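PDB 3L0R: cystatin-2, which inhibits a broad range of cysteine proteinases, among them mammalian cathepsins L, S, B, C and H, as a secreted salivary cystatin of a soft tick. Local coordinates for residues L20-T25 with Y72-C77. Numbering follows the deposited sequence.
Sequences LAHFAT and YSAEQC
The ring of His22 is held by the 72-77 loop in two ways at once, by a hydroxyl at its edge and a methyl on one face. At the edge, His22 ND1 and Tyr72 OH form a hydrogen bond of 2.7 Å. It is moderately bent, at 154°. The hydroxyl lies in the plane of the imidazole, and either atom could be the donor. Over the face, Ala74 CB sits 3.5 Å from the centroid of the His22 ring. It lies nearly over the ring centre, a CH-pi contact. The two aromatic rings meet rim to rim, with planes at 48° and neither over the other's face. The Tyr72 ring swings away from the backbone N (chi1 -176°), and its OH end reaches the helix.

In the cystatin fold, helix 15-25 packs across an antiparallel sheet. This contact ties its C-terminal part to the loop between strands 52-66 and 86-95. The Tyr72 hydroxyl is also hydrogen-bonded to Thr37 OG1 of strand 34-48. With an alanine here instead of His22, the Tyr72 hydroxyl is likely to lose its partner on the helix and the Ala74 methyl the ring face it rests on. Within the loop, Gln76 N donates to Ser73 OG, an ST motif, at 3.1 Å. Cys77 N bonds to Ser73 O, and a disulfide joins Cys77 to Cys65 on strand 52-66.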
loop_
_atom_site.group_PDB
_atom_site.type_symbol
_atom_site.label_atom_id
_atom_site.label_comp_id
_atom_site.label_asym_id
_atom_site.label_seq_id
_atom_site.Cartn_x
_atom_site.Cartn_y
_atom_site.Cartn_z
ATOM N N LEU A 20 4.924 0.773 3.432
ATOM C CA LEU A 20 3.595 0.298 3.802
ATOM C C LEU A 20 2.694 0.115 2.573
ATOM O O LEU A 20 1.887 -0.820 2.515
ATOM C CB LEU A 20 2.954 1.249 4.825
ATOM C CG LEU A 20 3.445 1.163 6.272
ATOM C CD1 LEU A 20 3.153 2.470 6.988
ATOM C CD2 LEU A 20 2.831 0.018 7.054
ATOM N N ALA A 21 2.845 1.018 1.604
ATOM C CA ALA A 21 2.095 0.982 0.354
ATOM C C ALA A 21 2.414 -0.286 -0.421
ATOM O O ALA A 21 1.507 -0.956 -0.929
ATOM C CB ALA A 21 2.369 2.215 -0.480
ATOM N N HIS A 22 3.686 -0.647 -0.474
ATOM C CA HIS A 22 4.087 -1.880 -1.104
ATOM C C HIS A 22 3.539 -3.089 -0.374
ATOM O O HIS A 22 3.088 -4.049 -1.004
ATOM C CB HIS A 22 5.607 -1.957 -1.170
ATOM C CG HIS A 22 6.196 -1.194 -2.317
ATOM N ND1 HIS A 22 6.052 -1.596 -3.625
ATOM C CD2 HIS A 22 6.938 -0.064 -2.350
ATOM C CE1 HIS A 22 6.687 -0.747 -4.416
ATOM N NE2 HIS A 22 7.234 0.190 -3.665
ATOM N N PHE A 23 3.583 -3.049 0.953
ATOM C CA PHE A 23 3.045 -4.129 1.770
ATOM C C PHE A 23 1.583 -4.368 1.422
ATOM O O PHE A 23 1.163 -5.493 1.217
ATOM C CB PHE A 23 3.192 -3.837 3.277
ATOM C CG PHE A 23 2.321 -4.709 4.137
ATOM C CD1 PHE A 23 2.682 -6.041 4.397
ATOM C CD2 PHE A 23 1.114 -4.224 4.652
ATOM C CE1 PHE A 23 1.862 -6.857 5.169
ATOM C CE2 PHE A 23 0.284 -5.038 5.413
ATOM C CZ PHE A 23 0.659 -6.354 5.681
ATOM N N ALA A 24 0.816 -3.293 1.343
ATOM C CA ALA A 24 -0.618 -3.398 1.115
ATOM C C ALA A 24 -0.930 -3.842 -0.317
ATOM O O ALA A 24 -1.877 -4.610 -0.553
ATOM C CB ALA A 24 -1.295 -2.067 1.426
ATOM N N THR A 25 -0.130 -3.366 -1.264
ATOM C CA THR A 25 -0.365 -3.635 -2.677
ATOM C C THR A 25 0.054 -5.055 -3.066
ATOM O O THR A 25 -0.668 -5.755 -3.796
ATOM C CB THR A 25 0.347 -2.575 -3.544
ATOM O OG1 THR A 25 -0.245 -1.297 -3.270
ATOM C CG2 THR A 25 0.216 -2.867 -5.031
ATOM N N TYR A 72 7.307 -11.321 -4.143
ATOM C CA TYR A 72 7.193 -9.879 -4.351
ATOM C C TYR A 72 8.333 -9.096 -3.711
ATOM O O TYR A 72 8.618 -9.277 -2.527
ATOM C CB TYR A 72 5.866 -9.337 -3.784
ATOM C CG TYR A 72 5.689 -7.858 -4.079
ATOM C CD1 TYR A 72 4.993 -7.433 -5.219
ATOM C CD2 TYR A 72 6.256 -6.875 -3.243
ATOM C CE1 TYR A 72 4.839 -6.062 -5.507
ATOM C CE2 TYR A 72 6.114 -5.517 -3.529
ATOM C CZ TYR A 72 5.406 -5.121 -4.662
ATOM O OH TYR A 72 5.272 -3.783 -4.955
ATOM N N SER A 73 8.941 -8.193 -4.477
ATOM C CA SER A 73 9.778 -7.133 -3.904
ATOM C C SER A 73 9.555 -5.807 -4.638
ATOM O O SER A 73 9.311 -5.793 -5.848
ATOM C CB SER A 73 11.262 -7.513 -3.900
ATOM O OG SER A 73 11.793 -7.546 -5.208
ATOM N N ALA A 74 9.641 -4.701 -3.897
ATOM C CA ALA A 74 9.508 -3.365 -4.459
ATOM C C ALA A 74 10.524 -3.127 -5.571
ATOM O O ALA A 74 10.229 -2.480 -6.584
ATOM C CB ALA A 74 9.676 -2.315 -3.362
ATOM N N GLU A 75 11.720 -3.678 -5.374
ATOM C CA GLU A 75 12.866 -3.440 -6.248
ATOM C C GLU A 75 12.754 -4.204 -7.564
ATOM O O GLU A 75 13.126 -3.701 -8.632
ATOM C CB GLU A 75 14.145 -3.823 -5.481
ATOM C CG GLU A 75 15.410 -4.007 -6.305
ATOM C CD GLU A 75 16.505 -4.727 -5.525
ATOM O OE1 GLU A 75 16.229 -5.799 -4.934
ATOM O OE2 GLU A 75 17.645 -4.220 -5.503
ATOM N N GLN A 76 12.243 -5.426 -7.477
ATOM C CA GLN A 76 12.207 -6.321 -8.620
ATOM C C GLN A 76 10.946 -6.047 -9.422
ATOM O O GLN A 76 10.983 -5.950 -10.642
ATOM C CB GLN A 76 12.252 -7.771 -8.135
ATOM C CG GLN A 76 13.207 -8.675 -8.867
ATOM C CD GLN A 76 14.567 -8.037 -9.093
ATOM O OE1 GLN A 76 15.233 -7.597 -8.149
ATOM N NE2 GLN A 76 14.985 -7.975 -10.358
ATOM N N CYS A 77 9.836 -5.880 -8.712
ATOM C CA CYS A 77 8.516 -5.797 -9.337
ATOM C C CYS A 77 8.161 -4.371 -9.710
ATOM O O CYS A 77 7.272 -3.768 -9.123
ATOM C CB CYS A 77 7.457 -6.409 -8.425
ATOM S SG CYS A 77 7.907 -8.078 -7.907
#